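Local coordinates for DUF5625 domain-containing protein (Sulfurospirillum deleyianum, PDB 3NKG), which is of unknown function but has a galactose-binding-like beta-sandwich fold and may bind a ligand such as a carbohydrate, at residues 7-12 with 163-168; 30-35 with 138-143; 102-107 with 143-148. One frame throughout, in Å; residues are numbered along the deposited sequence.

Contact 1: residues 7-12 with 163-168; sequences ISIPID and VDFTIY
The carbonyl O of F165 takes the N-H of I9 at 2.6 Å, with the donor in the carbonyl plane, and the CA of S8 also lies against that oxygen, 3.3 Å away. F165 N returns a bond to I9 O, so the pair is hydrogen-bonded in both directions; I7 with I167 repeats the pattern two residues along each strand. At the far end I11 N reaches V163 O, while water 2 donates a hydrogen bond to I11 O and accepts one from V163 N. CG of F165 is anti to the backbone N (chi1 174°), where the ring it bears lies beside I9, whose CD1 sits at the ring edge, 4.0 Å from CD2. CG1 of I11 packs 3.9 Å from CG1 of V163. The other face is largely polar, with P10 beside D164: S8 OG and T166 OG1 are 2.6 Å apart, T166 OG1 is hydrogen-bonded to Q37, and water 1 accepts from S8 OG and donates to D164 OD2 at 2.5 Å. This alternation is that of beta-sandwich strands with one face to the interior: I7 and I9 touch the opposing sheet, and 7-11 is an outermost strand within the chain.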
loop_
_atom_site.group_PDB
_atom_site.type_symbol
_atom_site.label_atom_id
_atom_site.label_comp_id
_atom_site.label_asym_id
_atom_site.label_seq_id
_atom_site.Cartn_x
_atom_site.Cartn_y
_atom_site.Cartn_z
ATOM N N ILE A 7 3.134 6.692 -10.606
ATOM C CA ILE A 7 1.928 6.210 -11.258
ATOM C C ILE A 7 0.973 5.753 -10.170
ATOM O O ILE A 7 1.374 5.010 -9.275
ATOM C CB ILE A 7 2.262 5.019 -12.146
ATOM C CG1 ILE A 7 3.190 5.472 -13.275
ATOM C CG2 ILE A 7 1.003 4.397 -12.699
ATOM C CD1 ILE A 7 3.860 4.328 -13.974
ATOM N N SER A 8 -0.278 6.207 -10.228
ATOM C CA SER A 8 -1.280 5.806 -9.230
ATOM C C SER A 8 -2.476 5.106 -9.859
ATOM O O SER A 8 -2.991 5.532 -10.881
ATOM C CB SER A 8 -1.759 6.999 -8.403
ATOM O OG SER A 8 -0.805 7.380 -7.415
ATOM N N ILE A 9 -2.916 4.023 -9.229
ATOM C CA ILE A 9 -4.019 3.226 -9.722
ATOM C C ILE A 9 -5.065 3.139 -8.603
ATOM O O ILE A 9 -4.798 2.558 -7.554
ATOM C CB ILE A 9 -3.504 1.819 -10.112
ATOM C CG1 ILE A 9 -2.503 1.913 -11.265
ATOM C CG2 ILE A 9 -4.634 0.852 -10.477
ATOM C CD1 ILE A 9 -1.751 0.616 -11.514
ATOM N N PRO A 10 -6.247 3.741 -8.811
ATOM C CA PRO A 10 -7.266 3.682 -7.764
ATOM C C PRO A 10 -7.724 2.261 -7.543
ATOM O O PRO A 10 -7.990 1.553 -8.508
ATOM C CB PRO A 10 -8.414 4.527 -8.334
ATOM C CG PRO A 10 -7.735 5.495 -9.251
ATOM C CD PRO A 10 -6.638 4.656 -9.898
ATOM N N ILE A 11 -7.802 1.843 -6.282
ATOM C CA ILE A 11 -8.348 0.533 -5.961
ATOM C C ILE A 11 -9.411 0.619 -4.858
ATOM O O ILE A 11 -9.484 1.609 -4.117
ATOM C CB ILE A 11 -7.257 -0.434 -5.533
ATOM C CG1 ILE A 11 -6.585 0.070 -4.260
ATOM C CG2 ILE A 11 -6.228 -0.576 -6.650
ATOM C CD1 ILE A 11 -5.615 -0.932 -3.699
ATOM N N ASP A 12 -10.203 -0.445 -4.754
ATOM C CA ASP A 12 -11.351 -0.523 -3.854
ATOM C C ASP A 12 -11.142 -1.617 -2.809
ATOM O O ASP A 12 -11.352 -2.793 -3.102
ATOM C CB ASP A 12 -12.592 -0.864 -4.678
ATOM C CG ASP A 12 -13.860 -0.927 -3.824
ATOM O OD1 ASP A 12 -13.765 -0.748 -2.584
ATOM O OD2 ASP A 12 -14.950 -1.137 -4.397
ATOM N N VAL A 163 -8.419 4.946 -2.102
ATOM C CA VAL A 163 -7.105 4.360 -1.883
ATOM C C VAL A 163 -6.422 4.212 -3.260
ATOM O O VAL A 163 -7.060 3.774 -4.219
ATOM C CB VAL A 163 -7.235 2.969 -1.249
ATOM C CG1 VAL A 163 -5.877 2.285 -1.184
ATOM C CG2 VAL A 163 -7.903 3.050 0.128
ATOM N N ASP A 164 -5.149 4.601 -3.354
ATOM C CA ASP A 164 -4.367 4.447 -4.585
ATOM C C ASP A 164 -3.298 3.379 -4.395
ATOM O O ASP A 164 -2.581 3.378 -3.385
ATOM C CB ASP A 164 -3.643 5.751 -4.939
ATOM C CG ASP A 164 -4.569 6.798 -5.509
ATOM O OD1 ASP A 164 -5.539 6.428 -6.200
ATOM O OD2 ASP A 164 -4.317 7.996 -5.280
ATOM N N PHE A 165 -3.206 2.458 -5.340
ATOM C CA PHE A 165 -1.980 1.687 -5.520
ATOM C C PHE A 165 -1.000 2.563 -6.300
ATOM O O PHE A 165 -1.318 3.065 -7.385
ATOM C CB PHE A 165 -2.263 0.389 -6.265
ATOM C CG PHE A 165 -1.036 -0.389 -6.616
ATOM C CD1 PHE A 165 -0.469 -1.268 -5.701
ATOM C CD2 PHE A 165 -0.465 -0.272 -7.859
ATOM C CE1 PHE A 165 0.667 -1.994 -6.025
ATOM C CE2 PHE A 165 0.684 -1.005 -8.191
ATOM C CZ PHE A 165 1.245 -1.854 -7.269
ATOM N N THR A 166 0.193 2.753 -5.747
ATOM C CA THR A 166 1.154 3.688 -6.333
ATOM C C THR A 166 2.548 3.085 -6.560
ATOM O O THR A 166 3.080 2.382 -5.698
ATOM C CB THR A 166 1.239 4.960 -5.491
ATOM O OG1 THR A 166 0.007 5.666 -5.611
ATOM C CG2 THR A 166 2.364 5.872 -5.971
ATOM N N ILE A 167 3.115 3.355 -7.736
ATOM C CA ILE A 167 4.489 2.959 -8.061
ATOM C C ILE A 167 5.329 4.212 -8.180
ATOM O O ILE A 167 5.027 5.111 -8.986
ATOM C CB ILE A 167 4.550 2.187 -9.400
ATOM C CG1 ILE A 167 3.557 1.033 -9.391
ATOM C CG2 ILE A 167 5.974 1.641 -9.689
ATOM C CD1 ILE A 167 3.069 0.637 -10.753
ATOM N N TYR A 168 6.372 4.313 -7.369
ATOM C CA TYR A 168 7.302 5.419 -7.563
ATOM C C TYR A 168 8.761 4.983 -7.398
ATOM O O TYR A 168 9.066 3.983 -6.738
ATOM C CB TYR A 168 6.942 6.627 -6.678
ATOM C CG TYR A 168 7.235 6.434 -5.207
ATOM C CD1 TYR A 168 8.342 7.025 -4.621
ATOM C CD2 TYR A 168 6.405 5.667 -4.406
ATOM C CE1 TYR A 168 8.623 6.852 -3.264
ATOM C CE2 TYR A 168 6.682 5.480 -3.056
ATOM C CZ TYR A 168 7.790 6.080 -2.490
ATOM O OH TYR A 168 8.071 5.899 -1.147
HETATM O O HOH W 1 -2.127 9.134 -5.289
HETATM O O HOH W 2 -9.861 4.532 -4.576
#

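Contact 2: residues 30-35 with 138-143; sequences WSYHLI and ISLDKG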
loop_
_atom_site.group_PDB
_atom_site.type_symbol
_atom_site.label_atom_id
_atom_site.label_comp_id
_atom_site.label_asym_id
_atom_site.label_seq_id
_atom_site.Cartn_x
_atom_site.Cartn_y
_atom_site.Cartn_z
ATOM N N TRP A 30 15.497 0.713 -12.726
ATOM C CA TRP A 30 15.856 1.019 -11.344
ATOM C C TRP A 30 14.955 0.218 -10.394
ATOM O O TRP A 30 14.219 -0.687 -10.829
ATOM C CB TRP A 30 15.683 2.517 -11.102
ATOM C CG TRP A 30 16.540 3.065 -10.023
ATOM C CD1 TRP A 30 16.148 3.420 -8.767
ATOM C CD2 TRP A 30 17.947 3.326 -10.097
ATOM N NE1 TRP A 30 17.223 3.889 -8.053
ATOM C CE2 TRP A 30 18.335 3.839 -8.842
ATOM C CE3 TRP A 30 18.907 3.183 -11.108
ATOM C CZ2 TRP A 30 19.657 4.215 -8.571
ATOM C CZ3 TRP A 30 20.219 3.553 -10.830
ATOM C CH2 TRP A 30 20.581 4.059 -9.570
ATOM N N SER A 31 15.005 0.530 -9.101
ATOM C CA SER A 31 14.094 -0.122 -8.173
ATOM C C SER A 31 12.949 0.839 -7.894
ATOM O O SER A 31 13.138 2.074 -7.949
ATOM C CB SER A 31 14.785 -0.544 -6.864
ATOM O OG SER A 31 15.348 0.561 -6.175
ATOM N N TYR A 32 11.780 0.264 -7.615
ATOM C CA TYR A 32 10.541 1.019 -7.447
ATOM C C TYR A 32 9.780 0.555 -6.244
ATOM O O TYR A 32 9.590 -0.639 -6.037
ATOM C CB TYR A 32 9.614 0.849 -8.652
ATOM C CG TYR A 32 10.148 1.518 -9.873
ATOM C CD1 TYR A 32 11.132 0.911 -10.644
ATOM C CD2 TYR A 32 9.705 2.786 -10.237
ATOM C CE1 TYR A 32 11.652 1.554 -11.779
ATOM C CE2 TYR A 32 10.202 3.419 -11.348
ATOM C CZ TYR A 32 11.184 2.805 -12.118
ATOM O OH TYR A 32 11.674 3.455 -13.234
ATOM N N HIS A 33 9.286 1.511 -5.477
ATOM C CA HIS A 33 8.408 1.192 -4.373
ATOM C C HIS A 33 6.987 1.000 -4.870
ATOM O O HIS A 33 6.505 1.781 -5.703
ATOM C CB HIS A 33 8.406 2.332 -3.352
ATOM C CG HIS A 33 9.739 2.589 -2.736
ATOM N ND1 HIS A 33 10.529 1.576 -2.232
ATOM C CD2 HIS A 33 10.424 3.741 -2.541
ATOM C CE1 HIS A 33 11.649 2.094 -1.756
ATOM N NE2 HIS A 33 11.612 3.405 -1.938
ATOM N N LEU A 34 6.320 -0.017 -4.321
ATOM C CA LEU A 34 4.895 -0.247 -4.525
ATOM C C LEU A 34 4.212 -0.005 -3.186
ATOM O O LEU A 34 4.588 -0.610 -2.190
ATOM C CB LEU A 34 4.633 -1.691 -4.942
ATOM C CG LEU A 34 5.411 -2.246 -6.128
ATOM C CD1 LEU A 34 4.781 -3.546 -6.573
ATOM C CD2 LEU A 34 5.418 -1.253 -7.270
ATOM N N ILE A 35 3.220 0.883 -3.155
ATOM C CA ILE A 35 2.616 1.266 -1.875
ATOM C C ILE A 35 1.134 1.497 -2.039
ATOM O O ILE A 35 0.630 1.618 -3.164
ATOM C CB ILE A 35 3.221 2.590 -1.325
ATOM C CG1 ILE A 35 2.713 3.775 -2.136
ATOM C CG2 ILE A 35 4.779 2.554 -1.323
ATOM C CD1 ILE A 35 3.278 5.114 -1.714
ATOM N N ILE A 138 10.635 -3.326 -5.865
ATOM C CA ILE A 138 10.958 -4.259 -6.936
ATOM C C ILE A 138 11.852 -3.594 -8.006
ATOM O O ILE A 138 11.627 -2.431 -8.400
ATOM C CB ILE A 138 9.668 -4.797 -7.601
ATOM C CG1 ILE A 138 9.999 -5.795 -8.714
ATOM C CG2 ILE A 138 8.871 -3.660 -8.193
ATOM C CD1 ILE A 138 8.747 -6.315 -9.439
ATOM N N SER A 139 12.859 -4.330 -8.471
ATOM C CA SER A 139 13.709 -3.827 -9.543
ATOM C C SER A 139 13.052 -4.110 -10.887
ATOM O O SER A 139 12.877 -5.270 -11.249
ATOM C CB SER A 139 15.112 -4.450 -9.500
ATOM O OG SER A 139 15.785 -4.074 -8.312
ATOM N N LEU A 140 12.711 -3.050 -11.627
ATOM C CA LEU A 140 12.112 -3.177 -12.966
ATOM C C LEU A 140 13.023 -2.548 -14.023
ATOM O O LEU A 140 13.555 -1.445 -13.818
ATOM C CB LEU A 140 10.742 -2.487 -13.006
ATOM C CG LEU A 140 9.725 -3.073 -12.002
ATOM C CD1 LEU A 140 8.529 -2.141 -11.756
ATOM C CD2 LEU A 140 9.258 -4.423 -12.480
ATOM N N ASP A 141 13.212 -3.253 -15.136
ATOM C CA ASP A 141 13.930 -2.702 -16.263
ATOM C C ASP A 141 13.007 -1.798 -17.066
ATOM O O ASP A 141 11.773 -1.952 -17.051
ATOM C CB ASP A 141 14.474 -3.824 -17.153
ATOM C CG ASP A 141 15.562 -4.615 -16.467
ATOM O OD1 ASP A 141 16.124 -4.102 -15.457
ATOM O OD2 ASP A 141 15.844 -5.748 -16.927
ATOM N N LYS A 142 13.616 -0.845 -17.759
ATOM C CA LYS A 142 12.906 0.011 -18.694
ATOM C C LYS A 142 12.073 -0.864 -19.608
ATOM O O LYS A 142 12.553 -1.863 -20.122
ATOM C CB LYS A 142 13.897 0.820 -19.537
ATOM C CG LYS A 142 15.002 1.474 -18.736
ATOM C CD LYS A 142 15.778 2.480 -19.570
ATOM C CE LYS A 142 16.670 3.350 -18.692
ATOM N NZ LYS A 142 17.067 4.622 -19.376
ATOM N N GLY A 143 10.818 -0.495 -19.803
ATOM C CA GLY A 143 9.940 -1.272 -20.639
ATOM C C GLY A 143 8.487 -1.055 -20.304
ATOM O O GLY A 143 8.139 -0.125 -19.584
#
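Y32 and L140 meet on the inner face of the strand pair, their side chains crossing at about a right angle, with CD1 of the Y32 ring 4.2 Å from CB of L140. The carbonyl oxygens of I138 and L140 both lie near the plane of that ring, at its edge. Next along, CG of L34 rests 4.3 Å from CG2 of I138 in the conformer given. Y32, L34 and L140 are buried here, whereas W30, on the same face as Y32 and L140, is exposed and sends NE1 to N170 O. Four backbone bonds join the strands: Y32 N to I138 O at 2.8 Å and I138 N to Y32 O, then the W30 and L140 pair, whose return bond from L140 N to W30 O is 2.9 Å. On the other face S139 is exposed too, its OG 3.9 Å from CB of S31 and bound to a glycerol probably left from crystallisation. S31 OG, set between its backbone N and carbonyl carbon (chi1 60°), bonds to N170. Strand 132-140 forms the border of this four-stranded sheet, strand 163-169 flanks 30-38 on its other side, and I26 of strand 18-26 in the second sheet packs against both Y32 and L140.

Contact 3: residues 102-107 with 143-148; sequences ITIHQI and GKYIFR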
loop_
_atom_site.group_PDB
_atom_site.type_symbol
_atom_site.label_atom_id
_atom_site.label_comp_id
_atom_site.label_asym_id
_atom_site.label_seq_id
_atom_site.Cartn_x
_atom_site.Cartn_y
_atom_site.Cartn_z
ATOM N N ILE A 102 -0.537 -9.116 -6.323
ATOM C CA ILE A 102 0.014 -8.394 -7.462
ATOM C C ILE A 102 0.559 -9.342 -8.516
ATOM O O ILE A 102 1.426 -10.176 -8.239
ATOM C CB ILE A 102 1.139 -7.430 -7.034
ATOM C CG1 ILE A 102 0.594 -6.400 -6.049
ATOM C CG2 ILE A 102 1.746 -6.700 -8.252
ATOM C CD1 ILE A 102 1.673 -5.585 -5.391
ATOM N N THR A 103 0.038 -9.203 -9.729
ATOM C CA THR A 103 0.511 -9.962 -10.883
ATOM C C THR A 103 1.117 -9.019 -11.911
ATOM O O THR A 103 0.507 -8.019 -12.261
ATOM C CB THR A 103 -0.646 -10.747 -11.526
ATOM O OG1 THR A 103 -1.290 -11.528 -10.513
ATOM C CG2 THR A 103 -0.130 -11.678 -12.601
ATOM N N ILE A 104 2.321 -9.327 -12.384
ATOM C CA ILE A 104 2.981 -8.477 -13.367
ATOM C C ILE A 104 3.398 -9.254 -14.618
ATOM O O ILE A 104 4.140 -10.237 -14.525
ATOM C CB ILE A 104 4.240 -7.782 -12.800
ATOM C CG1 ILE A 104 3.916 -7.028 -11.511
ATOM C CG2 ILE A 104 4.832 -6.801 -13.814
ATOM C CD1 ILE A 104 5.137 -6.385 -10.882
ATOM N N HIS A 105 2.916 -8.793 -15.775
ATOM C CA HIS A 105 3.400 -9.261 -17.077
ATOM C C HIS A 105 4.253 -8.214 -17.780
ATOM O O HIS A 105 3.926 -7.026 -17.781
ATOM C CB HIS A 105 2.245 -9.604 -17.997
ATOM C CG HIS A 105 1.514 -10.848 -17.607
ATOM N ND1 HIS A 105 0.588 -10.870 -16.586
ATOM C CD2 HIS A 105 1.569 -12.102 -18.103
ATOM C CE1 HIS A 105 0.103 -12.094 -16.473
ATOM N NE2 HIS A 105 0.681 -12.863 -17.383
ATOM N N GLN A 106 5.346 -8.655 -18.397
ATOM C CA GLN A 106 6.107 -7.744 -19.248
ATOM C C GLN A 106 5.558 -7.890 -20.655
ATOM O O GLN A 106 5.270 -8.998 -21.097
ATOM C CB GLN A 106 7.599 -8.064 -19.196
ATOM C CG GLN A 106 8.468 -7.283 -20.182
ATOM C CD GLN A 106 9.954 -7.303 -19.799
ATOM O OE1 GLN A 106 10.489 -8.325 -19.359
ATOM N NE2 GLN A 106 10.620 -6.166 -19.970
ATOM N N ILE A 107 5.401 -6.772 -21.353
ATOM C CA ILE A 107 5.008 -6.807 -22.756
ATOM C C ILE A 107 6.267 -6.972 -23.621
ATOM O O ILE A 107 7.154 -6.128 -23.575
ATOM C CB ILE A 107 4.290 -5.522 -23.146
ATOM C CG1 ILE A 107 3.089 -5.293 -22.207
ATOM C CG2 ILE A 107 3.860 -5.598 -24.613
ATOM C CD1 ILE A 107 2.196 -4.156 -22.635
ATOM N N GLY A 143 10.818 -0.495 -19.803
ATOM C CA GLY A 143 9.940 -1.272 -20.639
ATOM C C GLY A 143 8.487 -1.055 -20.304
ATOM O O GLY A 143 8.139 -0.125 -19.584
ATOM N N LYS A 144 7.641 -1.941 -20.824
ATOM C CA LYS A 144 6.205 -1.857 -20.649
ATOM C C LYS A 144 5.717 -3.085 -19.906
ATOM O O LYS A 144 6.181 -4.195 -20.174
ATOM C CB LYS A 144 5.510 -1.788 -22.010
ATOM C CG LYS A 144 4.430 -0.712 -22.102
ATOM C CD LYS A 144 4.685 0.274 -23.252
ATOM C CE LYS A 144 4.378 -0.335 -24.625
ATOM N NZ LYS A 144 4.617 0.635 -25.749
ATOM N N TYR A 145 4.767 -2.880 -18.992
ATOM C CA TYR A 145 4.264 -3.950 -18.129
ATOM C C TYR A 145 2.744 -3.866 -17.954
ATOM O O TYR A 145 2.151 -2.787 -18.074
ATOM C CB TYR A 145 4.928 -3.861 -16.738
ATOM C CG TYR A 145 6.434 -3.951 -16.784
ATOM C CD1 TYR A 145 7.216 -2.803 -16.966
ATOM C CD2 TYR A 145 7.078 -5.179 -16.659
ATOM C CE1 TYR A 145 8.592 -2.880 -17.003
ATOM C CE2 TYR A 145 8.456 -5.270 -16.705
ATOM C CZ TYR A 145 9.209 -4.115 -16.879
ATOM O OH TYR A 145 10.577 -4.198 -16.949
ATOM N N ILE A 146 2.121 -5.005 -17.677
ATOM C CA ILE A 146 0.747 -5.017 -17.198
ATOM C C ILE A 146 0.750 -5.356 -15.710
ATOM O O ILE A 146 1.208 -6.432 -15.303
ATOM C CB ILE A 146 -0.100 -6.047 -17.944
ATOM C CG1 ILE A 146 -0.055 -5.755 -19.461
ATOM C CG2 ILE A 146 -1.533 -6.080 -17.395
ATOM C CD1 ILE A 146 -0.353 -4.336 -19.784
ATOM N N PHE A 147 0.239 -4.431 -14.900
ATOM C CA PHE A 147 0.059 -4.685 -13.486
ATOM C C PHE A 147 -1.394 -5.039 -13.221
ATOM O O PHE A 147 -2.305 -4.319 -13.606
ATOM C CB PHE A 147 0.422 -3.442 -12.692
ATOM C CG PHE A 147 1.892 -3.286 -12.422
ATOM C CD1 PHE A 147 2.782 -3.015 -13.457
ATOM C CD2 PHE A 147 2.384 -3.393 -11.120
ATOM C CE1 PHE A 147 4.149 -2.863 -13.208
ATOM C CE2 PHE A 147 3.731 -3.242 -10.857
ATOM C CZ PHE A 147 4.624 -2.971 -11.903
ATOM N N ARG A 148 -1.611 -6.155 -12.555
ATOM C CA ARG A 148 -2.947 -6.505 -12.117
ATOM C C ARG A 148 -2.921 -6.519 -10.592
ATOM O O ARG A 148 -2.062 -7.155 -9.985
ATOM C CB ARG A 148 -3.328 -7.869 -12.673
ATOM C CG ARG A 148 -4.693 -8.346 -12.270
ATOM C CD ARG A 148 -4.901 -9.762 -12.771
ATOM N NE ARG A 148 -5.980 -10.413 -12.048
ATOM C CZ ARG A 148 -7.110 -10.833 -12.602
ATOM N NH1 ARG A 148 -8.031 -11.427 -11.845
ATOM N NH2 ARG A 148 -7.315 -10.671 -13.908
HETATM O O HOH W 3 -3.398 -9.908 -9.161
HETATM O O HOH W 4 -0.659 -8.643 -15.036
HETATM O O HOH W 5 8.704 -4.468 -22.155
#
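The F147 ring carries I104 on one face: CG1 stands 4.0 Å from the ring centroid, a CH-pi contact offset toward the rim, and CD1 continues to CE2 at 3.4 Å. CG1 of I104 lies anti to the carbonyl carbon (chi1 -53°), beside the backbone N, and the two side chains run the same way. Q106 runs alongside Y145, its amide plane only 19° from the ring plane, with CB 3.8 Å from CE2 and NE2 near OH; that hydroxyl is hydrogen-bonded to the backbone O of D141. At the H105 ring, water 4 sits in plane at the edge, 3.0 Å from ND1, and donates to I146 O. I107 and I146 touch through their CD1 atoms, 3.8 Å apart. Backbone bonds run both ways between T103 and R148 and between H105 and I146, the shortest being I146 N to H105 O at 2.7 Å; I107 N adds a bond to K144 O. T103 OG1 has D118 as a partner and accepts a hydrogen bond from water 3, which donates to R148 O as well. The I104–F147 end thus rests on dispersion and CH-pi contacts, the same face turns polar at Q106 and Y145, and the water-bridged face of T103, H105 and R148 would tolerate solvent.

Contacts 1 and 2 belong to one four-stranded sheet: strands 163-169 and 30-38 are neighbours, joined by Y168 O and H33 N at 2.8 Å and by T166 N and I35 O at 2.9 Å. Contact 3 lies in the opposing sheet, and the two sheets close on each other through side chains. From contact 1, F165 CE1 lies 3.8 Å from I102 CD1; from contact 2, I138 CD1, in the conformer given, lies 3.9 Å from I104 CD1. F147 bridges all three, touching F165, I167 and L140. G143 is common to contacts 2 and 3, where the chain passes between sheets. Their centres are about 11 Å apart; the centre of contact 1 is about 15 Å from that of contact 2 and 14 Å from that of contact 3.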